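PDB 1LO7: 4-hydroxybenzoyl-CoA thioesterase from Pseudomonas sp. CBS3, which hydrolyses 4-hydroxybenzoyl-CoA to 4-hydroxybenzoate and coenzyme A, the last step in converting 4-chlorobenzoate to 4-hydroxybenzoate. Local coordinates for residues C64-C70 / L109-E115. Residues are numbered along the deposited sequence; the frame is centred on the assembly and turned at random.
Sequences CNASFVC and LVMRADE. With 4CO (4-hydroxyphenacyl coenzyme A), chain B; EDO (1,2-ethanediol), chain D; EDO (1,2-ethanediol), chain C.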
# COMPACT_ATOMS: atom_id res chain seq x y z
N CYS A 64 3.38 14.14 13.66
CA CYS A 64 4.58 13.91 12.86
C CYS A 64 5.06 15.20 12.17
O CYS A 64 4.27 16.00 11.72
CB CYS A 64 4.39 12.89 11.72
SG CYS A 64 5.97 12.60 10.80
N ASN A 65 6.36 15.37 12.07
CA ASN A 65 6.91 16.51 11.35
C ASN A 65 7.94 15.89 10.44
O ASN A 65 8.93 15.34 10.91
CB ASN A 65 7.56 17.60 12.26
CG ASN A 65 8.07 18.76 11.43
OD1 ASN A 65 8.39 18.66 10.23
ND2 ASN A 65 8.16 19.91 12.09
N ALA A 66 7.70 15.97 9.15
CA ALA A 66 8.57 15.40 8.17
C ALA A 66 9.01 16.40 7.10
O ALA A 66 8.29 17.32 6.73
CB ALA A 66 7.79 14.30 7.45
N SER A 67 10.21 16.17 6.59
CA SER A 67 10.75 16.98 5.51
C SER A 67 11.36 16.06 4.47
O SER A 67 12.01 15.07 4.80
CB SER A 67 11.74 18.01 6.01
OG SER A 67 11.08 18.82 6.97
N PHE A 68 11.15 16.37 3.19
CA PHE A 68 11.65 15.58 2.05
C PHE A 68 12.67 16.42 1.33
O PHE A 68 12.35 17.43 0.69
CB PHE A 68 10.47 15.18 1.14
CG PHE A 68 9.39 14.49 1.91
CD1 PHE A 68 8.36 15.22 2.52
CD2 PHE A 68 9.38 13.10 2.05
CE1 PHE A 68 7.34 14.58 3.24
CE2 PHE A 68 8.38 12.45 2.79
CZ PHE A 68 7.34 13.19 3.37
N VAL A 69 13.92 15.99 1.48
CA VAL A 69 15.06 16.73 0.98
C VAL A 69 15.48 16.53 -0.47
O VAL A 69 15.82 17.47 -1.19
CB VAL A 69 16.18 16.54 1.98
CG1 VAL A 69 17.32 17.42 1.54
CG2 VAL A 69 15.70 16.96 3.38
N CYS A 70 15.47 15.26 -0.89
CA CYS A 70 15.80 14.92 -2.26
C CYS A 70 15.02 13.67 -2.63
O CYS A 70 14.45 13.00 -1.79
CB CYS A 70 17.29 14.81 -2.59
SG CYS A 70 17.97 13.34 -1.85
N LEU A 109 21.25 13.13 2.35
CA LEU A 109 20.07 13.04 3.19
C LEU A 109 18.89 13.04 2.23
O LEU A 109 18.84 13.88 1.32
CB LEU A 109 20.04 14.25 4.15
CG LEU A 109 18.73 14.43 4.90
CD1 LEU A 109 18.59 13.34 5.96
CD2 LEU A 109 18.71 15.80 5.58
N VAL A 110 17.96 12.10 2.39
CA VAL A 110 16.78 11.98 1.53
C VAL A 110 15.54 12.57 2.19
O VAL A 110 14.81 13.40 1.63
CB VAL A 110 16.51 10.52 1.07
CG1 VAL A 110 15.18 10.42 0.36
CG2 VAL A 110 17.59 10.07 0.10
N MET A 111 15.30 12.13 3.43
CA MET A 111 14.17 12.65 4.17
C MET A 111 14.38 12.47 5.66
O MET A 111 15.26 11.71 6.10
CB MET A 111 12.79 12.13 3.66
CG MET A 111 12.50 10.68 3.97
SD MET A 111 11.69 10.40 5.56
CE MET A 111 10.06 11.19 5.53
N ARG A 112 13.58 13.17 6.44
CA ARG A 112 13.71 13.04 7.89
C ARG A 112 12.34 13.22 8.52
O ARG A 112 11.50 13.95 7.99
CB ARG A 112 14.68 14.07 8.45
CG ARG A 112 14.78 14.00 9.99
CD ARG A 112 15.95 14.79 10.60
NE ARG A 112 17.31 14.22 10.45
CZ ARG A 112 18.38 14.81 9.88
NH1 ARG A 112 18.34 16.05 9.38
NH2 ARG A 112 19.53 14.14 9.85
N ALA A 113 12.11 12.56 9.67
CA ALA A 113 10.85 12.76 10.31
C ALA A 113 11.00 12.61 11.83
O ALA A 113 11.76 11.76 12.30
CB ALA A 113 9.79 11.74 9.83
N ASP A 114 10.28 13.47 12.56
CA ASP A 114 10.23 13.40 14.00
C ASP A 114 8.80 12.96 14.26
O ASP A 114 7.83 13.71 13.99
CB ASP A 114 10.45 14.73 14.70
CG ASP A 114 11.92 15.03 14.75
OD1 ASP A 114 12.76 14.20 14.55
OD2 ASP A 114 12.19 16.26 15.03
N GLU A 115 8.65 11.74 14.77
CA GLU A 115 7.35 11.17 15.09
C GLU A 115 7.10 11.23 16.58
O GLU A 115 8.00 10.93 17.35
CB GLU A 115 7.26 9.65 14.67
CG GLU A 115 7.41 9.43 13.15
CD GLU A 115 7.29 7.97 12.82
OE1 GLU A 115 7.70 7.09 13.53
OE2 GLU A 115 6.71 7.74 11.66
N1A 4CO B . 9.93 23.23 4.50
C2A 4CO B . 9.30 24.29 3.91
N3A 4CO B . 9.42 24.69 2.67
C4A 4CO B . 10.26 23.91 1.96
C5A 4CO B . 10.97 22.82 2.43
C6A 4CO B . 10.78 22.47 3.77
N6A 4CO B . 11.39 21.45 4.33
N7A 4CO B . 11.76 22.27 1.42
C8A 4CO B . 11.52 23.04 0.35
N9A 4CO B . 10.65 24.06 0.63
C1D 4CO B . 10.22 25.15 -0.25
C2D 4CO B . 11.34 26.15 -0.49
O2D 4CO B . 11.49 27.05 0.60
C3D 4CO B . 10.78 26.87 -1.70
O3D 4CO B . 9.63 27.60 -1.35
P3D 4CO B . 9.43 29.11 -1.77
O7A 4CO B . 10.15 29.91 -0.80
O8A 4CO B . 9.93 29.32 -3.13
O9A 4CO B . 7.91 29.40 -1.71
C4D 4CO B . 10.27 25.66 -2.48
O4D 4CO B . 10.04 24.61 -1.50
C5D 4CO B . 11.11 25.18 -3.63
O5D 4CO B . 12.31 24.62 -3.09
P1A 4CO B . 13.69 25.06 -3.72
O1A 4CO B . 14.68 24.48 -2.79
O2A 4CO B . 13.81 26.50 -3.85
O3A 4CO B . 13.82 24.49 -5.12
P2A 4CO B . 14.43 23.11 -5.66
O4A 4CO B . 14.07 23.03 -7.09
O5A 4CO B . 15.88 23.17 -5.51
O6A 4CO B . 14.02 21.82 -4.72
CBP 4CO B . 12.68 19.90 -4.76
CCP 4CO B . 12.67 21.43 -4.72
CDP 4CO B . 13.43 19.38 -6.00
CEP 4CO B . 11.26 19.37 -4.69
CAP 4CO B . 13.56 19.32 -3.64
OAP 4CO B . 13.10 19.78 -2.37
C9P 4CO B . 13.33 17.82 -3.50
O9P 4CO B . 13.66 17.06 -4.39
N8P 4CO B . 12.63 17.36 -2.31
C7P 4CO B . 12.26 15.94 -2.39
C6P 4CO B . 10.86 15.75 -2.98
C5P 4CO B . 10.40 14.31 -2.70
O5P 4CO B . 11.04 13.33 -3.05
N4P 4CO B . 9.13 14.26 -2.01
C3P 4CO B . 8.70 12.93 -1.60
C2P 4CO B . 8.19 12.13 -2.77
S1P 4CO B . 7.31 13.09 -4.00
O1B 4CO B . 4.55 11.37 -3.65
C1B 4CO B . 4.98 11.97 -4.63
C2B 4CO B . 4.09 12.85 -5.39
C3B 4CO B . 4.61 13.52 -6.53
C4B 4CO B . 3.77 14.35 -7.27
C5B 4CO B . 2.41 14.48 -6.91
O2B 4CO B . 1.53 15.25 -7.69
C6B 4CO B . 1.92 13.82 -5.76
C7B 4CO B . 2.77 12.99 -4.99
CB 4CO B . 6.41 11.85 -5.02
C1 EDO D . 13.06 17.41 11.13
O1 EDO D . 13.44 18.71 10.67
C2 EDO D . 11.94 16.89 10.27
O2 EDO D . 11.28 17.95 9.60
C1 EDO C . 15.67 20.49 0.03
O1 EDO C . 16.24 20.17 -1.22
C2 EDO C . 14.76 21.71 -0.06
O2 EDO C . 14.43 22.06 -1.40
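Two antiparallel strands of the hot dog sheet, 64-68 and 109-115, pair here beside the bound 4-hydroxyphenacyl-CoA. N65 and D114 form a hydrogen-bonded pair, with D114 N 2.8 Å from N65 O, and S67 and R112 form the next, S67 N lying 2.9 Å from R112 O. Past F68 the strand gives way to loop, and V110 O grips two successive amides: V69 N at 2.7 Å, tilted from the carbonyl plane, and C70 N, in that plane on a lone pair. C64, A66, F68, M111, A113 and E115 share one face, where A66 CB meets A113 CB at 4.0 Å. F68 and M111 run side by side; M111 bends at chi2 (89°) and again at chi3 (64°), which brings its methyl CE to 3.5 Å from F68 CE2. The base of the same ring is also brushed obliquely by the pantetheine arm, its CD2 3.7 Å from C3P of the ligand, while F68 O accepts a weak hydrogen bond from ligand N8P. With an alanine at F68, the M111 methyl and the C3P end of the arm would probably both lose the aromatic neighbour they share. On the other face, a 1,2-ethanediol molecule bridges N65 OD1 and S67 OG, D114 OD1 makes a salt bridge with R95, and R112 NE a hydrogen bond with S97 OG. Strand 91-101 pairs with the far edge of 109-115, where V110 and M111 both face V98 in a classic beta bulge. Helix 25-41 packs Y27 against V110 and M111 and L31 against A113 and E115, while C64, A66 and S67 continue the sheet into a strand of the second subunit.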